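Local coordinates for mRNA-binding protein PUF3 (Saccharomyces cerevisiae, PDB 3K49) that binds the 3'-UTRs of mRNAs for mitochondrial proteins through its Pumilio repeat domain, and speeds deadenylation and decay of the COX17 message, at residues Glu246-Val251 / Glu269-Tyr274; Arg192-Gly197 / Ile226-Gln231. All blocks are in the same frame, centred on the assembly; numbering follows the deposited sequence.

Contact 1: Glu246-Val251 / Glu269-Tyr274; sequences EIIETV and EKSILY. With nucleotides of chain B.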
loop_
_atom_site.group_PDB
_atom_site.type_symbol
_atom_site.label_atom_id
_atom_site.label_comp_id
_atom_site.label_asym_id
_atom_site.label_seq_id
_atom_site.Cartn_x
_atom_site.Cartn_y
_atom_site.Cartn_z
ATOM N N GLU A 246 -11.959 -6.738 19.085
ATOM C CA GLU A 246 -11.136 -7.939 19.308
ATOM C C GLU A 246 -9.655 -7.663 19.110
ATOM O O GLU A 246 -8.807 -8.362 19.652
ATOM C CB GLU A 246 -11.560 -9.093 18.387
ATOM C CG GLU A 246 -13.073 -9.187 18.205
ATOM C CD GLU A 246 -13.495 -10.026 17.010
ATOM O OE1 GLU A 246 -13.090 -11.212 16.936
ATOM O OE2 GLU A 246 -14.242 -9.493 16.154
ATOM N N ILE A 247 -9.340 -6.659 18.303
ATOM C CA ILE A 247 -7.947 -6.327 18.067
ATOM C C ILE A 247 -7.423 -5.593 19.286
ATOM O O ILE A 247 -6.373 -5.938 19.816
ATOM C CB ILE A 247 -7.752 -5.486 16.798
ATOM C CG1 ILE A 247 -8.125 -6.299 15.556
ATOM C CG2 ILE A 247 -6.318 -5.024 16.706
ATOM C CD1 ILE A 247 -8.433 -5.452 14.323
ATOM N N ILE A 248 -8.173 -4.592 19.732
ATOM C CA ILE A 248 -7.860 -3.885 20.961
ATOM C C ILE A 248 -7.767 -4.859 22.155
ATOM O O ILE A 248 -6.797 -4.859 22.924
ATOM C CB ILE A 248 -8.947 -2.847 21.282
ATOM C CG1 ILE A 248 -9.067 -1.811 20.160
ATOM C CG2 ILE A 248 -8.653 -2.171 22.603
ATOM C CD1 ILE A 248 -7.792 -1.019 19.902
ATOM N N GLU A 249 -8.791 -5.689 22.312
ATOM C CA GLU A 249 -8.814 -6.633 23.420
ATOM C C GLU A 249 -7.599 -7.524 23.357
ATOM O O GLU A 249 -6.961 -7.750 24.377
ATOM C CB GLU A 249 -10.104 -7.450 23.433
ATOM C CG GLU A 249 -11.316 -6.628 23.853
ATOM C CD GLU A 249 -12.637 -7.260 23.426
ATOM O OE1 GLU A 249 -12.626 -8.141 22.533
ATOM O OE2 GLU A 249 -13.691 -6.866 23.979
ATOM N N THR A 250 -7.248 -7.986 22.157
ATOM C CA THR A 250 -6.098 -8.872 22.008
ATOM C C THR A 250 -4.807 -8.144 22.307
ATOM O O THR A 250 -3.909 -8.709 22.920
ATOM C CB THR A 250 -6.014 -9.498 20.614
ATOM O OG1 THR A 250 -7.220 -10.218 20.336
ATOM C CG2 THR A 250 -4.844 -10.458 20.549
ATOM N N VAL A 251 -4.717 -6.884 21.883
ATOM C CA VAL A 251 -3.535 -6.079 22.171
ATOM C C VAL A 251 -3.461 -5.773 23.669
ATOM O O VAL A 251 -2.378 -5.741 24.260
ATOM C CB VAL A 251 -3.516 -4.749 21.391
ATOM C CG1 VAL A 251 -2.273 -3.954 21.756
ATOM C CG2 VAL A 251 -3.571 -4.994 19.895
ATOM N N GLU A 269 0.917 0.799 18.481
ATOM C CA GLU A 269 0.890 2.243 18.259
ATOM C C GLU A 269 -0.413 2.692 17.622
ATOM O O GLU A 269 -0.999 3.690 18.033
ATOM C CB GLU A 269 2.056 2.687 17.392
ATOM C CG GLU A 269 3.429 2.506 18.010
ATOM C CD GLU A 269 4.520 3.156 17.159
ATOM O OE1 GLU A 269 5.520 2.476 16.835
ATOM O OE2 GLU A 269 4.361 4.348 16.794
ATOM N N LYS A 270 -0.872 1.952 16.622
ATOM C CA LYS A 270 -2.116 2.300 15.946
ATOM C C LYS A 270 -3.280 2.105 16.891
ATOM O O LYS A 270 -4.247 2.862 16.844
ATOM C CB LYS A 270 -2.314 1.444 14.692
ATOM C CG LYS A 270 -1.284 1.710 13.624
ATOM C CD LYS A 270 -1.416 3.136 13.076
ATOM C CE LYS A 270 -0.100 3.625 12.462
ATOM N NZ LYS A 270 1.032 3.545 13.451
ATOM N N SER A 271 -3.184 1.080 17.736
ATOM C CA SER A 271 -4.226 0.777 18.710
ATOM C C SER A 271 -4.496 2.000 19.549
ATOM O O SER A 271 -5.630 2.452 19.641
ATOM C CB SER A 271 -3.808 -0.377 19.626
ATOM O OG SER A 271 -3.717 -1.597 18.914
ATOM N N ILE A 272 -3.442 2.534 20.159
ATOM C CA ILE A 272 -3.590 3.681 21.054
ATOM C C ILE A 272 -3.798 4.994 20.282
ATOM O O ILE A 272 -4.341 5.960 20.812
ATOM C CB ILE A 272 -2.411 3.793 22.056
ATOM C CG1 ILE A 272 -1.105 4.098 21.344
ATOM C CG2 ILE A 272 -2.253 2.499 22.860
ATOM C CD1 ILE A 272 0.092 3.959 22.260
ATOM N N LEU A 273 -3.389 5.010 19.018
ATOM C CA LEU A 273 -3.570 6.186 18.184
ATOM C C LEU A 273 -4.995 6.292 17.655
ATOM O O LEU A 273 -5.581 7.372 17.676
ATOM C CB LEU A 273 -2.582 6.176 17.018
ATOM C CG LEU A 273 -2.760 7.293 15.994
ATOM C CD1 LEU A 273 -2.778 8.638 16.684
ATOM C CD2 LEU A 273 -1.666 7.243 14.946
ATOM N N TYR A 274 -5.556 5.179 17.189
ATOM C CA TYR A 274 -6.880 5.211 16.566
ATOM C C TYR A 274 -8.016 4.578 17.375
ATOM O O TYR A 274 -9.170 4.617 16.965
ATOM C CB TYR A 274 -6.821 4.612 15.161
ATOM C CG TYR A 274 -5.972 5.440 14.228
ATOM C CD1 TYR A 274 -6.310 6.759 13.942
ATOM C CD2 TYR A 274 -4.821 4.919 13.653
ATOM C CE1 TYR A 274 -5.533 7.532 13.098
ATOM C CE2 TYR A 274 -4.039 5.685 12.805
ATOM C CZ TYR A 274 -4.398 6.988 12.527
ATOM O OH TYR A 274 -3.615 7.749 11.681
ATOM P P G B 4 16.384 2.667 12.872
ATOM O OP1 G B 4 17.028 2.092 11.664
ATOM O OP2 G B 4 15.866 4.061 12.849
ATOM O "O5'" G B 4 15.191 1.701 13.292
ATOM C "C5'" G B 4 15.450 0.371 13.719
ATOM C "C4'" G B 4 14.165 -0.419 13.738
ATOM O "O4'" G B 4 13.266 0.165 14.709
ATOM C "C3'" G B 4 13.376 -0.336 12.443
ATOM O "O3'" G B 4 13.889 -1.241 11.475
ATOM C "C2'" G B 4 11.957 -0.665 12.901
ATOM O "O2'" G B 4 11.687 -2.048 13.019
ATOM C "C1'" G B 4 11.929 -0.008 14.280
ATOM N N9 G B 4 11.267 1.290 14.293
ATOM C C8 G B 4 11.724 2.491 13.800
ATOM N N7 G B 4 10.873 3.468 13.971
ATOM C C5 G B 4 9.796 2.873 14.618
ATOM C C6 G B 4 8.574 3.421 15.057
ATOM O O6 G B 4 8.179 4.592 14.981
ATOM N N1 G B 4 7.769 2.454 15.647
ATOM C C2 G B 4 8.107 1.136 15.804
ATOM N N2 G B 4 7.214 0.345 16.406
ATOM N N3 G B 4 9.241 0.619 15.403
ATOM C C4 G B 4 10.029 1.539 14.822
#

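Contact 2: Arg192-Gly197 / Ile226-Gln231; sequences RLLEFG and IQYVLQ. With nucleotides of chain B.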
loop_
_atom_site.group_PDB
_atom_site.type_symbol
_atom_site.label_atom_id
_atom_site.label_comp_id
_atom_site.label_asym_id
_atom_site.label_seq_id
_atom_site.Cartn_x
_atom_site.Cartn_y
_atom_site.Cartn_z
ATOM N N ARG A 192 -7.349 -3.493 -0.451
ATOM C CA ARG A 192 -8.197 -2.826 -1.435
ATOM C C ARG A 192 -9.618 -3.369 -1.381
ATOM O O ARG A 192 -10.582 -2.600 -1.475
ATOM C CB ARG A 192 -7.632 -2.938 -2.859
ATOM C CG ARG A 192 -6.436 -2.057 -3.099
ATOM C CD ARG A 192 -6.869 -0.617 -3.188
ATOM N NE ARG A 192 -5.761 0.260 -3.566
ATOM C CZ ARG A 192 -5.089 1.029 -2.713
ATOM N NH1 ARG A 192 -5.412 1.031 -1.428
ATOM N NH2 ARG A 192 -4.093 1.796 -3.143
ATOM N N LEU A 193 -9.751 -4.687 -1.217
ATOM C CA LEU A 193 -11.078 -5.278 -1.214
ATOM C C LEU A 193 -11.880 -4.690 -0.056
ATOM O O LEU A 193 -13.051 -4.347 -0.216
ATOM C CB LEU A 193 -11.019 -6.799 -1.152
ATOM C CG LEU A 193 -10.588 -7.432 -2.491
ATOM C CD1 LEU A 193 -10.440 -8.954 -2.395
ATOM C CD2 LEU A 193 -11.570 -7.074 -3.605
ATOM N N LEU A 194 -11.229 -4.533 1.095
ATOM C CA LEU A 194 -11.867 -3.916 2.250
ATOM C C LEU A 194 -12.256 -2.463 1.982
ATOM O O LEU A 194 -13.382 -2.080 2.261
ATOM C CB LEU A 194 -10.972 -4.010 3.475
ATOM C CG LEU A 194 -10.774 -5.426 4.027
ATOM C CD1 LEU A 194 -9.749 -5.398 5.145
ATOM C CD2 LEU A 194 -12.094 -6.004 4.513
ATOM N N GLU A 195 -11.337 -1.671 1.422
ATOM C CA GLU A 195 -11.582 -0.252 1.179
ATOM C C GLU A 195 -12.748 -0.020 0.212
ATOM O O GLU A 195 -13.606 0.821 0.462
ATOM C CB GLU A 195 -10.318 0.445 0.655
ATOM C CG GLU A 195 -10.535 1.943 0.375
ATOM C CD GLU A 195 -9.516 2.553 -0.601
ATOM O OE1 GLU A 195 -9.745 3.690 -1.089
ATOM O OE2 GLU A 195 -8.492 1.896 -0.890
ATOM N N PHE A 196 -12.780 -0.799 -0.866
ATOM C CA PHE A 196 -13.732 -0.616 -1.953
ATOM C C PHE A 196 -14.912 -1.570 -1.916
ATOM O O PHE A 196 -15.839 -1.436 -2.714
ATOM C CB PHE A 196 -13.016 -0.771 -3.312
ATOM C CG PHE A 196 -12.139 0.405 -3.678
ATOM C CD1 PHE A 196 -10.865 0.534 -3.147
ATOM C CD2 PHE A 196 -12.593 1.381 -4.539
ATOM C CE1 PHE A 196 -10.062 1.623 -3.468
ATOM C CE2 PHE A 196 -11.784 2.465 -4.880
ATOM C CZ PHE A 196 -10.519 2.586 -4.343
ATOM N N GLY A 197 -14.877 -2.548 -1.014
ATOM C CA GLY A 197 -15.906 -3.575 -0.963
ATOM C C GLY A 197 -17.205 -3.116 -0.320
ATOM O O GLY A 197 -17.230 -2.167 0.477
ATOM N N ILE A 226 -4.126 -5.493 9.871
ATOM C CA ILE A 226 -4.649 -5.157 11.185
ATOM C C ILE A 226 -4.700 -3.636 11.318
ATOM O O ILE A 226 -5.686 -3.073 11.780
ATOM C CB ILE A 226 -3.772 -5.743 12.345
ATOM C CG1 ILE A 226 -3.737 -7.278 12.316
ATOM C CG2 ILE A 226 -4.260 -5.229 13.688
ATOM C CD1 ILE A 226 -5.115 -7.916 12.266
ATOM N N GLN A 227 -3.616 -2.980 10.922
ATOM C CA GLN A 227 -3.519 -1.536 11.035
ATOM C C GLN A 227 -4.591 -0.837 10.226
ATOM O O GLN A 227 -5.136 0.189 10.643
ATOM C CB GLN A 227 -2.143 -1.076 10.591
ATOM C CG GLN A 227 -1.061 -1.586 11.501
ATOM C CD GLN A 227 0.302 -1.037 11.155
ATOM O OE1 GLN A 227 0.576 0.154 11.342
ATOM N NE2 GLN A 227 1.179 -1.910 10.674
ATOM N N TYR A 228 -4.906 -1.404 9.070
ATOM C CA TYR A 228 -5.921 -0.808 8.223
ATOM C C TYR A 228 -7.283 -0.920 8.886
ATOM O O TYR A 228 -8.071 0.010 8.819
ATOM C CB TYR A 228 -5.952 -1.443 6.823
ATOM C CG TYR A 228 -7.102 -0.917 6.001
ATOM C CD1 TYR A 228 -7.025 0.329 5.386
ATOM C CD2 TYR A 228 -8.282 -1.645 5.879
ATOM C CE1 TYR A 228 -8.077 0.824 4.655
ATOM C CE2 TYR A 228 -9.344 -1.160 5.151
ATOM C CZ TYR A 228 -9.239 0.078 4.543
ATOM O OH TYR A 228 -10.294 0.575 3.810
ATOM N N VAL A 229 -7.566 -2.061 9.514
ATOM C CA VAL A 229 -8.812 -2.214 10.265
ATOM C C VAL A 229 -8.884 -1.262 11.456
ATOM O O VAL A 229 -9.931 -0.679 11.724
ATOM C CB VAL A 229 -8.992 -3.640 10.790
ATOM C CG1 VAL A 229 -10.293 -3.740 11.558
ATOM C CG2 VAL A 229 -8.944 -4.641 9.631
ATOM N N LEU A 230 -7.764 -1.098 12.157
ATOM C CA LEU A 230 -7.693 -0.202 13.315
ATOM C C LEU A 230 -8.000 1.252 12.975
ATOM O O LEU A 230 -8.565 1.985 13.789
ATOM C CB LEU A 230 -6.315 -0.266 13.981
ATOM C CG LEU A 230 -5.962 -1.493 14.837
ATOM C CD1 LEU A 230 -4.529 -1.394 15.320
ATOM C CD2 LEU A 230 -6.889 -1.610 16.013
ATOM N N GLN A 231 -7.610 1.686 11.785
ATOM C CA GLN A 231 -7.728 3.100 11.470
ATOM C C GLN A 231 -9.062 3.459 10.842
ATOM O O GLN A 231 -9.283 4.605 10.468
ATOM C CB GLN A 231 -6.601 3.540 10.558
ATOM C CG GLN A 231 -6.933 3.420 9.105
ATOM C CD GLN A 231 -5.828 3.974 8.247
ATOM O OE1 GLN A 231 -4.714 4.200 8.731
ATOM N NE2 GLN A 231 -6.123 4.204 6.966
ATOM P P U B 5 13.451 -1.082 9.940
ATOM O OP1 U B 5 14.297 -1.994 9.138
ATOM O OP2 U B 5 13.384 0.366 9.615
ATOM O "O5'" U B 5 11.956 -1.635 9.949
ATOM C "C5'" U B 5 11.067 -1.329 8.890
ATOM C "C4'" U B 5 10.232 -2.550 8.585
ATOM O "O4'" U B 5 9.259 -2.739 9.634
ATOM C "C3'" U B 5 9.389 -2.497 7.329
ATOM O "O3'" U B 5 10.208 -2.794 6.198
ATOM C "C2'" U B 5 8.400 -3.617 7.613
ATOM O "O2'" U B 5 8.984 -4.877 7.378
ATOM C "C1'" U B 5 8.153 -3.446 9.118
ATOM N N1 U B 5 6.924 -2.702 9.466
ATOM C C2 U B 5 5.772 -3.423 9.662
ATOM O O2 U B 5 5.727 -4.635 9.557
ATOM N N3 U B 5 4.662 -2.675 9.981
ATOM C C4 U B 5 4.594 -1.313 10.105
ATOM O O4 U B 5 3.515 -0.783 10.345
ATOM C C5 U B 5 5.834 -0.631 9.888
ATOM C C6 U B 5 6.930 -1.332 9.587
#

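Contact 1: Glu246-Val251 / Glu269-Tyr274
The carboxylate of Glu269 meets guanine G4 of chain B, where one oxygen takes two donors of the base. OE1 of Glu269 lies 2.5 Å from N1 of G4 (N-H...O angle 151°) and 2.8 Å from N2 of the same base, the second bond being more bent. The other carboxylate oxygen, OE2, forms a salt bridge with Lys319. Glutamate suits this place: extended beyond CG, it reaches from its helix to the two neighbouring N-H donors of the guanine. A second flat side chain of the same segment, the Tyr274 ring, carries its neighbour Leu273 on one face, with CG 3.7 Å above the ring centre.

Between the two helices the contact is close van der Waals packing, with no hydrogen bond across it. The CA atoms of Ile248 and Ser271 are 6.3 Å apart, a spacing that the small serine permits. CD1 at the tip of Ile248 rests 4.0 Å from CB of Ser271, while CG2 of Val251 approaches OG of Ser271 to 3.5 Å. That hydroxyl stands beside its own backbone N (chi1 -67°), which directs it back along the helix to bond to the carbonyl O of Val267. Ile283 of helix 277-284 also packs against Ile248 and Ser271.

Ile248 thus meets the CB of Ser271 and Val251 its hydroxyl, whose hydrogen bond stays within its own helix. The bonds to the RNA come instead from Glu269, on another face of the same helix, in keeping with the glutamate that reads guanine in Pumilio repeats.

Contact 2: Arg192-Gly197 / Ile226-Gln231
Gln227 NE2 donates a nearly straight hydrogen bond to O4 of uracil U5 of chain B, 2.6 Å long with an N-H...O angle of 164°. The same amide nitrogen also bonds to the carbonyl O of Asn223, one turn back, which would restrain its rotation. Glutamine in this place is as in other Pumilio repeats that read uracil.

Tyr228, the next residue, faces the neighbouring helix instead. With CG anti to the backbone N (chi1 174°), its ring slides alongside Leu194, whose CB lies 3.7 Å from CE2 of Tyr228. The ring's far end crosses Glu195 at about a right angle; OH of Tyr228 comes within 3.2 Å of Glu195 CB, without a hydrogen bond between the segments. The Glu195 carboxylate turns instead to Arg192, OE2 lying 3.2 Å from NH1 in a salt bridge. Replacing Tyr228 by an alanine would probably take the ring away from CB of Leu194 and CB of Glu195 and open a gap between the helices.

A long aromatic thus bridges two neighbouring helices by van der Waals contact, while Arg192 pairs both with Glu195 in its own helix and with Glu159 in helix 150-160, and the amide serves the base.

Overall arrangement
Contact 1 is buried throughout, whereas contact 2 is only partly so and ends at the exposed Glu195. Their centres lie 15 Å apart in the superhelix of Pumilio repeats, and they are joined directly: helix 222-230 of contact 2 packs on both helices of contact 1, with Leu230 CD2 3.5 Å from Ile247 CG2. The buried contact brings its helices close through a serine and aliphatic groups; the partly exposed one bridges a wider gap with a tyrosine, with the Arg192-Glu195 salt bridge at its rim. Helices 222-230 and 264-274 each also carry a base-reading side chain, so adjoining nucleotides U5 and G4 of chain B are recognised from packed neighbours.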